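Local coordinates for protein RV0130 (Mycobacterium tuberculosis, PDB 2C2I) that probably catalyses the reversible hydration of trans-enoyl-CoA to (3R)-3-hydroxyacyl-CoA, working as a homodimeric hotdog-fold hydratase of fatty acid metabolism, at residues Ala68-Pro71 / Arg72-Gln76. Numbering follows the deposited sequence.
Sequences ALLP and RLQHQ
L69 with L73 and L70 with Q74 are local i to i+4 contacts in the stretch leading into and along the short helix 70-75, which packs against the antiparallel sheet as part of the "sausage" of the hotdog fold. Three successive i to i+4 backbone bonds make the turn: L73 N to L69 O (3.0 Å), Q74 N to L70 O (2.8 Å) and H75 N to P71 O (2.9 Å), the last the most bent, at 149°. One water sits between A68 O and R72 N, donating to the carbonyl (2.7 Å) and accepting from R72 N (2.9 Å); it bridges this i to i+4 pair in place of a direct bond. L69 and L73 meet as apolar side chains: CD1 of L73 lies 4.0 Å from CB of L69, while V106 and A108 of strand 105-119 touch L69 and L73 respectively. T38 of the second subunit packs on L69 and R72. With CG beside the backbone N (chi1 -69°) and the chain running straight on (chi2 166°), the Q74 side chain crosses that of L70 obliquely and brings its amide to strand 122-133. There T129 OG1 satisfies NE2 with a hydrogen bond, and Q74 NE2 lies 3.6 Å from L70 CG.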
loop_
_atom_site.group_PDB
_atom_site.type_symbol
_atom_site.label_atom_id
_atom_site.label_comp_id
_atom_site.label_asym_id
_atom_site.label_seq_id
_atom_site.Cartn_x
_atom_site.Cartn_y
_atom_site.Cartn_z
ATOM N N ALA A 68 -0.889 -0.943 4.522
ATOM C CA ALA A 68 -2.340 -1.142 4.397
ATOM C C ALA A 68 -3.055 -1.432 5.723
ATOM O O ALA A 68 -4.291 -1.485 5.762
ATOM C CB ALA A 68 -2.637 -2.252 3.363
ATOM N N LEU A 69 -2.290 -1.628 6.801
ATOM C CA LEU A 69 -2.899 -1.662 8.131
ATOM C C LEU A 69 -3.347 -0.273 8.648
ATOM O O LEU A 69 -4.031 -0.189 9.663
ATOM C CB LEU A 69 -1.978 -2.334 9.160
ATOM C CG LEU A 69 -1.498 -3.766 8.914
ATOM C CD1 LEU A 69 -0.481 -4.173 9.994
ATOM C CD2 LEU A 69 -2.685 -4.739 8.885
ATOM N N LEU A 70 -2.994 0.801 7.944
ATOM C CA LEU A 70 -3.318 2.151 8.431
ATOM C C LEU A 70 -4.808 2.379 8.720
ATOM O O LEU A 70 -5.159 2.905 9.785
ATOM C CB LEU A 70 -2.735 3.249 7.512
ATOM C CG LEU A 70 -1.450 3.918 7.991
ATOM C CD1 LEU A 70 -0.370 2.858 8.340
ATOM C CD2 LEU A 70 -0.987 4.930 6.922
ATOM N N PRO A 71 -5.696 2.021 7.773
ATOM C CA PRO A 71 -7.135 2.151 8.071
ATOM C C PRO A 71 -7.613 1.430 9.347
ATOM O O PRO A 71 -8.280 2.050 10.183
ATOM C CB PRO A 71 -7.810 1.596 6.802
ATOM C CG PRO A 71 -6.761 1.902 5.685
ATOM C CD PRO A 71 -5.457 1.588 6.376
ATOM N N ARG A 72 -7.276 0.156 9.510
ATOM C CA ARG A 72 -7.688 -0.580 10.727
ATOM C C ARG A 72 -7.155 0.112 11.985
ATOM O O ARG A 72 -7.878 0.288 12.961
ATOM C CB ARG A 72 -7.184 -2.026 10.705
ATOM C CG ARG A 72 -7.365 -2.774 12.017
ATOM C CD ARG A 72 -6.850 -4.197 11.928
ATOM N NE ARG A 72 -7.203 -4.943 13.129
ATOM C CZ ARG A 72 -6.610 -6.067 13.514
ATOM N NH1 ARG A 72 -5.632 -6.592 12.786
ATOM N NH2 ARG A 72 -6.997 -6.663 14.639
ATOM N N LEU A 73 -5.883 0.476 11.954
ATOM C CA LEU A 73 -5.223 1.012 13.154
ATOM C C LEU A 73 -5.758 2.407 13.507
ATOM O O LEU A 73 -5.987 2.725 14.688
ATOM C CB LEU A 73 -3.706 0.963 12.980
ATOM C CG LEU A 73 -3.076 -0.438 12.777
ATOM C CD1 LEU A 73 -1.569 -0.347 12.624
ATOM C CD2 LEU A 73 -3.405 -1.389 13.901
ATOM N N GLN A 74 -5.977 3.227 12.485
ATOM C CA GLN A 74 -6.558 4.569 12.661
ATOM C C GLN A 74 -8.026 4.502 13.121
ATOM O O GLN A 74 -8.453 5.325 13.909
ATOM C CB GLN A 74 -6.390 5.404 11.391
ATOM C CG GLN A 74 -4.918 5.775 11.142
ATOM C CD GLN A 74 -4.640 6.295 9.743
ATOM O OE1 GLN A 74 -5.539 6.405 8.915
ATOM N NE2 GLN A 74 -3.372 6.603 9.472
ATOM N N HIS A 75 -8.758 3.473 12.691
ATOM C CA HIS A 75 -10.148 3.265 13.148
ATOM C C HIS A 75 -10.220 3.004 14.664
ATOM O O HIS A 75 -11.206 3.374 15.315
ATOM C CB HIS A 75 -10.799 2.119 12.360
ATOM C CG HIS A 75 -12.252 1.914 12.659
ATOM N ND1 HIS A 75 -13.245 2.653 12.051
ATOM C CD2 HIS A 75 -12.884 1.039 13.478
ATOM C CE1 HIS A 75 -14.426 2.249 12.486
ATOM N NE2 HIS A 75 -14.236 1.273 13.355
ATOM N N GLN A 76 -9.163 2.401 15.216
ATOM C CA GLN A 76 -9.009 2.193 16.652
ATOM C C GLN A 76 -8.761 3.517 17.391
ATOM O O GLN A 76 -8.996 3.606 18.605
ATOM C CB GLN A 76 -7.854 1.223 16.956
ATOM C CG GLN A 76 -8.135 -0.237 16.593
ATOM C CD GLN A 76 -6.991 -1.169 16.935
ATOM O OE1 GLN A 76 -5.998 -0.766 17.540
ATOM N NE2 GLN A 76 -7.131 -2.426 16.562
HETATM O O HOH W 1 -6.441 -1.597 7.409
#